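Long-range contacts in envelope glycoprotein (Bourbon virus, PDB 5ZKX), which probably drives fusion of the viral envelope with a host membrane, as a class III fusion glycoprotein related to baculovirus gp64, seen here in its postfusion form: residues Y51-Y55 with C108-W112; T66-N70 with R126-N130; K237-F242 with V410-V414. All coordinates share one frame; numbering follows the deposited sequence.

Interaction 1 of 3, residues Y51-Y55 with C108-W112; sequences YWRSY and CFVDW
Aromatic packing carries much of the contact between Y51-Y55 and C108-W112, and it comes in two edge-to-face pairs. At one end W112 turns the far rim of its indole, CZ3 and CH2, toward a face of the Y51 ring; the six-membered ring and the Y51 ring have centroids 5.1 Å apart and planes at 65°. At the other end F109 sets CE2 over the centre of the Y55 ring, 4.0 Å from Y55 CG, with the two planes at 75°. F109 reaches back from an exposed part of the loop because its CG lies anti to the carbonyl carbon (chi1 -47°).

Between the pairs lies R53, whose guanidinium is faced on both sides. F109 CE1 stands over its centre, 3.3 Å from R53 CZ, while Y51 CE1 covers the opposite face nearer the rim, and W112 CH2 comes to the edge 3.8 Å from R53 NH2. Polar bonding adds little here: R53 NE gives C108 O a weak, bent hydrogen bond of 3.3 Å.

Sulfur contributes as well. C108 CB lies 3.5 Å from Y55 CD1, and C108 SG sits at the edge of the Y55 ring, 4.8 Å from its centroid, a sulfur-aromatic contact; the same sulfur is joined in a disulfide to C137 of the neighbouring strand 134-148.

Y51, R53 and Y55 alternate along the strand and therefore share one face, while W52 looks the other way and meets Y440 of the second subunit edge to face. A disulfide-tied loop laid over one face of an antiparallel sheet in this way is consistent with the long, beta-rich fusion domain of class III glycoproteins.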
loop_
_atom_site.group_PDB
_atom_site.type_symbol
_atom_site.label_atom_id
_atom_site.label_comp_id
_atom_site.label_asym_id
_atom_site.label_seq_id
_atom_site.Cartn_x
_atom_site.Cartn_y
_atom_site.Cartn_z
ATOM N N TYR A 51 18.179 27.747 -22.016
ATOM C CA TYR A 51 18.015 29.178 -22.200
ATOM C C TYR A 51 16.885 29.453 -23.180
ATOM O O TYR A 51 16.708 28.736 -24.170
ATOM C CB TYR A 51 19.322 29.847 -22.671
ATOM C CG TYR A 51 19.825 29.453 -24.047
ATOM C CD1 TYR A 51 19.358 30.091 -25.189
ATOM C CD2 TYR A 51 20.799 28.474 -24.199
ATOM C CE1 TYR A 51 19.824 29.748 -26.441
ATOM C CE2 TYR A 51 21.274 28.126 -25.451
ATOM C CZ TYR A 51 20.782 28.769 -26.568
ATOM O OH TYR A 51 21.243 28.430 -27.820
ATOM N N TRP A 52 16.114 30.489 -22.878
ATOM C CA TRP A 52 15.106 31.006 -23.787
ATOM C C TRP A 52 15.705 32.159 -24.582
ATOM O O TRP A 52 16.254 33.100 -23.999
ATOM C CB TRP A 52 13.878 31.473 -23.006
ATOM C CG TRP A 52 12.984 32.379 -23.774
ATOM C CD1 TRP A 52 12.954 33.744 -23.717
ATOM C CD2 TRP A 52 11.980 31.992 -24.718
ATOM N NE1 TRP A 52 11.993 34.228 -24.570
ATOM C CE2 TRP A 52 11.381 33.172 -25.196
ATOM C CE3 TRP A 52 11.534 30.762 -25.210
ATOM C CZ2 TRP A 52 10.357 33.158 -26.139
ATOM C CZ3 TRP A 52 10.517 30.750 -26.145
ATOM C CH2 TRP A 52 9.941 31.940 -26.599
ATOM N N ARG A 53 15.616 32.078 -25.907
ATOM C CA ARG A 53 16.164 33.101 -26.788
ATOM C C ARG A 53 15.058 33.661 -27.667
ATOM O O ARG A 53 14.286 32.900 -28.256
ATOM C CB ARG A 53 17.295 32.540 -27.654
ATOM C CG ARG A 53 17.757 33.485 -28.756
ATOM C CD ARG A 53 18.352 32.717 -29.921
ATOM N NE ARG A 53 19.706 32.254 -29.633
ATOM C CZ ARG A 53 20.280 31.212 -30.226
ATOM N NH1 ARG A 53 19.617 30.515 -31.141
ATOM N NH2 ARG A 53 21.520 30.865 -29.903
ATOM N N SER A 54 14.985 34.989 -27.754
ATOM C CA SER A 54 14.027 35.673 -28.621
ATOM C C SER A 54 14.782 36.712 -29.442
ATOM O O SER A 54 15.094 37.799 -28.946
ATOM C CB SER A 54 12.904 36.318 -27.817
ATOM O OG SER A 54 11.836 36.692 -28.671
ATOM N N TYR A 55 15.068 36.375 -30.695
ATOM C CA TYR A 55 15.777 37.245 -31.624
ATOM C C TYR A 55 14.766 37.777 -32.631
ATOM O O TYR A 55 14.323 37.042 -33.521
ATOM C CB TYR A 55 16.902 36.483 -32.318
ATOM C CG TYR A 55 17.862 37.345 -33.101
ATOM C CD1 TYR A 55 18.728 38.218 -32.453
ATOM C CD2 TYR A 55 17.919 37.273 -34.486
ATOM C CE1 TYR A 55 19.616 39.000 -33.160
ATOM C CE2 TYR A 55 18.805 38.054 -35.205
ATOM C CZ TYR A 55 19.651 38.916 -34.534
ATOM O OH TYR A 55 20.538 39.697 -35.238
ATOM N N CYS A 108 22.873 37.791 -28.977
ATOM C CA CYS A 108 22.041 36.593 -29.078
ATOM C C CYS A 108 22.797 35.383 -29.602
ATOM O O CYS A 108 22.272 34.273 -29.503
ATOM C CB CYS A 108 20.821 36.860 -29.960
ATOM S SG CYS A 108 19.324 37.392 -29.067
ATOM N N PHE A 109 23.998 35.565 -30.163
ATOM C CA PHE A 109 24.837 34.459 -30.643
ATOM C C PHE A 109 26.280 34.838 -30.317
ATOM O O PHE A 109 26.943 35.525 -31.097
ATOM C CB PHE A 109 24.647 34.200 -32.136
ATOM C CG PHE A 109 23.207 34.152 -32.569
ATOM C CD1 PHE A 109 22.510 32.957 -32.565
ATOM C CD2 PHE A 109 22.553 35.299 -32.984
ATOM C CE1 PHE A 109 21.184 32.907 -32.963
ATOM C CE2 PHE A 109 21.225 35.255 -33.380
ATOM C CZ PHE A 109 20.541 34.057 -33.368
ATOM N N VAL A 110 26.759 34.393 -29.156
ATOM C CA VAL A 110 28.082 34.782 -28.679
ATOM C C VAL A 110 28.959 33.597 -28.295
ATOM O O VAL A 110 30.199 33.715 -28.353
ATOM C CB VAL A 110 27.942 35.772 -27.492
ATOM C CG1 VAL A 110 29.116 35.703 -26.518
ATOM C CG2 VAL A 110 27.779 37.194 -28.013
ATOM N N ASP A 111 28.390 32.420 -28.010
ATOM C CA ASP A 111 29.087 31.326 -27.329
ATOM C C ASP A 111 29.529 31.791 -25.937
ATOM O O ASP A 111 30.713 31.929 -25.621
ATOM C CB ASP A 111 30.262 30.804 -28.168
ATOM C CG ASP A 111 30.844 29.520 -27.626
ATOM O OD1 ASP A 111 30.117 28.506 -27.587
ATOM O OD2 ASP A 111 32.032 29.524 -27.244
ATOM N N TRP A 112 28.504 32.032 -25.114
ATOM C CA TRP A 112 28.611 32.909 -23.953
ATOM C C TRP A 112 29.626 32.453 -22.912
ATOM O O TRP A 112 30.018 33.270 -22.070
ATOM C CB TRP A 112 27.241 33.055 -23.291
ATOM C CG TRP A 112 26.165 33.499 -24.231
ATOM C CD1 TRP A 112 25.805 34.781 -24.516
ATOM C CD2 TRP A 112 25.305 32.658 -25.010
ATOM N NE1 TRP A 112 24.774 34.793 -25.423
ATOM C CE2 TRP A 112 24.449 33.502 -25.743
ATOM C CE3 TRP A 112 25.175 31.274 -25.158
ATOM C CZ2 TRP A 112 23.476 33.009 -26.612
ATOM C CZ3 TRP A 112 24.209 30.786 -26.019
ATOM C CH2 TRP A 112 23.373 31.651 -26.736
#

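Interaction 2 of 3, residues T66-N70 with R126-N130; sequences TGCYN and RSNNN
C68 and N70 of one segment face S127 and N129 of the other, the two segments running nearly antiparallel, 170° apart over the touching parts. C68 is the central side chain. With its sulfur anti to the carbonyl carbon (chi1 -73°), SG points toward 126-130 and touches two partners on adjacent sides, S127 OG at 3.8 Å and N129 CB at 4.1 Å. The serine hydroxyl merely brushes the sulfur; its hydrogen bond is to S54 OG. N129 extends alongside C68 toward G67, and its ND2 stops 4.1 Å from G67 O and 4.4 Å from T66 CG2, the amide being spent on Y57 O. What passes between the segments is van der Waals touching of a disulfide sulfur, a hydroxyl and an asparagine side chain, all three tied to strand 44-58. Beyond it, N128 ND2 bonds N130 OD1 at 2.7 Å within the same segment.

Strand 44-58 pairs antiparallel with 67-74, and its C56 forms the disulfide with C68. The short strand 126-127 lies parallel to 442-443, while C68 O accepts a hydrogen bond from N443 of the second subunit and N130 ND2 reaches G64 O of the third.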
loop_
_atom_site.group_PDB
_atom_site.type_symbol
_atom_site.label_atom_id
_atom_site.label_comp_id
_atom_site.label_asym_id
_atom_site.label_seq_id
_atom_site.Cartn_x
_atom_site.Cartn_y
_atom_site.Cartn_z
ATOM N N THR A 66 10.596 40.729 -41.023
ATOM C CA THR A 66 9.996 41.260 -39.806
ATOM C C THR A 66 9.323 40.130 -39.033
ATOM O O THR A 66 8.470 39.416 -39.575
ATOM C CB THR A 66 8.992 42.359 -40.139
ATOM O OG1 THR A 66 9.640 43.378 -40.911
ATOM C CG2 THR A 66 8.447 42.970 -38.862
ATOM N N GLY A 67 9.700 39.975 -37.778
ATOM C CA GLY A 67 9.170 38.908 -36.954
ATOM C C GLY A 67 10.193 38.480 -35.924
ATOM O O GLY A 67 11.274 39.054 -35.805
ATOM N N CYS A 68 9.825 37.442 -35.179
ATOM C CA CYS A 68 10.629 36.938 -34.077
ATOM C C CYS A 68 11.037 35.498 -34.338
ATOM O O CYS A 68 10.234 34.687 -34.810
ATOM C CB CYS A 68 9.868 37.019 -32.753
ATOM S SG CYS A 68 9.698 38.684 -32.100
ATOM N N TYR A 69 12.285 35.191 -34.024
ATOM C CA TYR A 69 12.798 33.828 -34.046
ATOM C C TYR A 69 13.080 33.455 -32.592
ATOM O O TYR A 69 14.071 33.903 -32.008
ATOM C CB TYR A 69 14.042 33.720 -34.926
ATOM C CG TYR A 69 13.758 33.691 -36.418
ATOM C CD1 TYR A 69 14.459 32.832 -37.259
ATOM C CD2 TYR A 69 12.799 34.522 -36.987
ATOM C CE1 TYR A 69 14.209 32.800 -38.623
ATOM C CE2 TYR A 69 12.540 34.497 -38.347
ATOM C CZ TYR A 69 13.249 33.633 -39.163
ATOM O OH TYR A 69 13.000 33.600 -40.519
ATOM N N ASN A 70 12.198 32.650 -32.009
ATOM C CA ASN A 70 12.276 32.263 -30.609
ATOM C C ASN A 70 12.543 30.769 -30.493
ATOM O O ASN A 70 12.071 29.973 -31.312
ATOM C CB ASN A 70 10.981 32.605 -29.860
ATOM C CG ASN A 70 10.592 34.067 -29.989
ATOM O OD1 ASN A 70 11.411 34.916 -30.331
ATOM N ND2 ASN A 70 9.328 34.364 -29.707
ATOM N N ARG A 126 10.443 36.317 -22.079
ATOM C CA ARG A 126 10.224 37.708 -22.452
ATOM C C ARG A 126 10.698 37.965 -23.876
ATOM O O ARG A 126 11.697 37.396 -24.324
ATOM C CB ARG A 126 10.934 38.663 -21.492
ATOM C CG ARG A 126 12.420 38.461 -21.429
ATOM C CD ARG A 126 13.126 39.652 -20.819
ATOM N NE ARG A 126 14.570 39.453 -20.851
ATOM C CZ ARG A 126 15.260 38.841 -19.895
ATOM N NH1 ARG A 126 14.641 38.373 -18.818
ATOM N NH2 ARG A 126 16.572 38.702 -20.015
ATOM N N SER A 127 9.969 38.829 -24.580
ATOM C CA SER A 127 10.263 39.163 -25.964
ATOM C C SER A 127 9.735 40.558 -26.255
ATOM O O SER A 127 8.779 41.017 -25.624
ATOM C CB SER A 127 9.644 38.146 -26.931
ATOM O OG SER A 127 9.690 38.609 -28.269
ATOM N N ASN A 128 10.373 41.232 -27.209
ATOM C CA ASN A 128 9.907 42.533 -27.668
ATOM C C ASN A 128 10.563 42.845 -29.005
ATOM O O ASN A 128 11.724 42.493 -29.230
ATOM C CB ASN A 128 10.204 43.637 -26.646
ATOM C CG ASN A 128 11.680 43.917 -26.496
ATOM O OD1 ASN A 128 12.429 43.106 -25.952
ATOM N ND2 ASN A 128 12.109 45.078 -26.970
ATOM N N ASN A 129 9.806 43.490 -29.888
ATOM C CA ASN A 129 10.248 43.794 -31.248
ATOM C C ASN A 129 9.887 45.234 -31.607
ATOM O O ASN A 129 9.312 45.516 -32.660
ATOM C CB ASN A 129 9.637 42.802 -32.235
ATOM C CG ASN A 129 10.314 42.830 -33.584
ATOM O OD1 ASN A 129 11.505 43.115 -33.688
ATOM N ND2 ASN A 129 9.556 42.533 -34.629
ATOM N N ASN A 130 10.219 46.173 -30.718
ATOM C CA ASN A 130 9.747 47.549 -30.817
ATOM C C ASN A 130 10.850 48.531 -31.210
ATOM O O ASN A 130 10.792 49.709 -30.849
ATOM C CB ASN A 130 9.115 47.980 -29.496
ATOM C CG ASN A 130 10.111 47.981 -28.355
ATOM O OD1 ASN A 130 10.985 47.117 -28.283
ATOM N ND2 ASN A 130 9.992 48.955 -27.463
#

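Interaction 3 of 3, residues K237-F242 with V410-V414; sequences KDGDNF and VAAKV
A two-residue beta hairpin, turning from strand 234-238 into 241-245, presents D240 at its tip to the extended segment 410-414. The type II' turn from D238 to N241 is closed by backbone bonds in both directions, N241 N to D238 O being 2.9 Å, and G239 supplies the positive phi of its first corner. K237 NZ curls back to G239 O at 2.9 Å, on a lone pair in the carbonyl plane.

Across the contact, K413 N donates to D240 O over 3.1 Å with an N-H...O angle of 136°. That carbonyl is gripped twice, since N289 ND2 of the third subunit also bonds it. The carboxylate of D240, turned between its backbone N and carbonyl carbon (chi1 51°), lies against the lysine chain, OD2 3.4 Å from K413 CB. K413 bends at chi3, which brings its amine toward N241 OD1 at 3.0 Å, although the place of NZ is less certain, and with it both this bond and the salt bridge to D255; the pairing with D240 is long.

N289 belongs to the long helix 284-329, and A411 and A412 pack on I291 of that helix in the second subunit. The hairpin and the returning chain thus meet beside helices of both partner subunits, consistent with the postfusion trimer of class III proteins, in which the C-terminal segment runs back along the central helices.

On the apolar side F242 and V410 approach from opposite directions, with a tight 3.3 Å between F242 CZ and V410 CG1. Further round the ring, F242 CE1 lies 3.7 Å from A412 CA, and A411 O sits at the ring edge in its plane. A water accepts from A411 N at 2.6 Å and gives a weak bond to G239 O.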
loop_
_atom_site.group_PDB
_atom_site.type_symbol
_atom_site.label_atom_id
_atom_site.label_comp_id
_atom_site.label_asym_id
_atom_site.label_seq_id
_atom_site.Cartn_x
_atom_site.Cartn_y
_atom_site.Cartn_z
ATOM N N LYS A 237 12.631 -15.992 3.515
ATOM C CA LYS A 237 12.817 -14.726 4.198
ATOM C C LYS A 237 14.306 -14.415 4.216
ATOM O O LYS A 237 15.133 -15.318 4.370
ATOM C CB LYS A 237 12.252 -14.779 5.622
ATOM C CG LYS A 237 12.757 -13.697 6.558
ATOM C CD LYS A 237 12.055 -13.771 7.902
ATOM C CE LYS A 237 12.982 -13.397 9.046
ATOM N NZ LYS A 237 13.963 -12.343 8.669
ATOM N N ASP A 238 14.644 -13.142 4.024
ATOM C CA ASP A 238 16.030 -12.698 4.151
ATOM C C ASP A 238 15.994 -11.276 4.701
ATOM O O ASP A 238 15.785 -10.321 3.944
ATOM C CB ASP A 238 16.766 -12.761 2.823
ATOM C CG ASP A 238 18.190 -12.257 2.931
ATOM O OD1 ASP A 238 18.767 -12.332 4.033
ATOM O OD2 ASP A 238 18.733 -11.774 1.918
ATOM N N GLY A 239 16.201 -11.146 6.002
ATOM C CA GLY A 239 16.100 -9.841 6.626
ATOM C C GLY A 239 14.673 -9.346 6.533
ATOM O O GLY A 239 13.747 -9.944 7.089
ATOM N N ASP A 240 14.479 -8.241 5.818
ATOM C CA ASP A 240 13.154 -7.686 5.593
ATOM C C ASP A 240 12.612 -8.026 4.210
ATOM O O ASP A 240 11.606 -7.448 3.791
ATOM C CB ASP A 240 13.175 -6.172 5.798
ATOM C CG ASP A 240 14.281 -5.490 5.014
ATOM O OD1 ASP A 240 15.031 -6.188 4.302
ATOM O OD2 ASP A 240 14.400 -4.249 5.112
ATOM N N ASN A 241 13.260 -8.946 3.497
ATOM C CA ASN A 241 12.813 -9.419 2.194
ATOM C C ASN A 241 12.069 -10.738 2.352
ATOM O O ASN A 241 12.548 -11.646 3.038
ATOM C CB ASN A 241 13.995 -9.615 1.244
ATOM C CG ASN A 241 14.566 -8.310 0.737
ATOM O OD1 ASN A 241 13.966 -7.251 0.904
ATOM N ND2 ASN A 241 15.731 -8.383 0.102
ATOM N N PHE A 242 10.914 -10.847 1.701
ATOM C CA PHE A 242 10.103 -12.055 1.747
ATOM C C PHE A 242 9.668 -12.397 0.334
ATOM O O PHE A 242 9.141 -11.537 -0.378
ATOM C CB PHE A 242 8.886 -11.871 2.654
ATOM C CG PHE A 242 9.240 -11.481 4.056
ATOM C CD1 PHE A 242 9.516 -10.161 4.374
ATOM C CD2 PHE A 242 9.308 -12.434 5.055
ATOM C CE1 PHE A 242 9.848 -9.800 5.657
ATOM C CE2 PHE A 242 9.631 -12.075 6.340
ATOM C CZ PHE A 242 9.910 -10.755 6.640
ATOM N N VAL A 410 8.385 -10.322 12.398
ATOM C CA VAL A 410 8.577 -10.148 10.962
ATOM C C VAL A 410 8.137 -8.740 10.579
ATOM O O VAL A 410 7.061 -8.285 10.979
ATOM C CB VAL A 410 7.795 -11.218 10.172
ATOM C CG1 VAL A 410 7.415 -10.711 8.802
ATOM C CG2 VAL A 410 8.612 -12.500 10.056
ATOM N N ALA A 411 8.974 -8.047 9.805
ATOM C CA ALA A 411 8.679 -6.689 9.351
ATOM C C ALA A 411 9.151 -6.545 7.912
ATOM O O ALA A 411 10.357 -6.531 7.649
ATOM C CB ALA A 411 9.341 -5.646 10.249
ATOM N N ALA A 412 8.205 -6.422 6.987
ATOM C CA ALA A 412 8.530 -6.325 5.573
ATOM C C ALA A 412 9.075 -4.943 5.226
ATOM O O ALA A 412 8.772 -3.946 5.884
ATOM C CB ALA A 412 7.299 -6.625 4.720
ATOM N N LYS A 413 9.880 -4.896 4.167
ATOM C CA LYS A 413 10.498 -3.654 3.721
ATOM C C LYS A 413 9.533 -2.850 2.855
ATOM O O LYS A 413 8.937 -3.384 1.915
ATOM C CB LYS A 413 11.776 -3.959 2.944
ATOM C CG LYS A 413 12.507 -2.731 2.441
ATOM C CD LYS A 413 13.450 -3.099 1.317
ATOM C CE LYS A 413 14.386 -4.212 1.741
ATOM N NZ LYS A 413 15.306 -4.603 0.641
ATOM N N VAL A 414 9.389 -1.562 3.168
ATOM C CA VAL A 414 8.518 -0.648 2.433
ATOM C C VAL A 414 9.370 0.505 1.924
ATOM O O VAL A 414 9.951 1.248 2.723
ATOM C CB VAL A 414 7.363 -0.125 3.306
ATOM C CG1 VAL A 414 6.526 0.873 2.533
ATOM C CG2 VAL A 414 6.494 -1.273 3.797
HETATM O O HOH W 1 11.366 -9.008 9.209
#

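Overall arrangement
Interactions 1 and 2 share one antiparallel sheet: strand 44-58 bears the first and pairs directly with 67-74, which bears the second. Their centres lie 13 Å apart and Y55 O meets Y69 N at 2.8 Å. Interaction 1 is partly buried and built of rings, a sandwiched guanidinium and sulfur; interaction 2 is a surface contact in which a disulfide sulfur and small polar side chains touch, the latter hydrogen-bonded to strand 44-58. Each includes a disulfide cysteine. Interaction 3 stands about 54 and 60 Å from them, centre to centre, near the middle of the chain. Also partly buried, it relies instead on a backbone hydrogen bond, a less certain lysine bond, a water and one phenylalanine, beside helices of both other subunits.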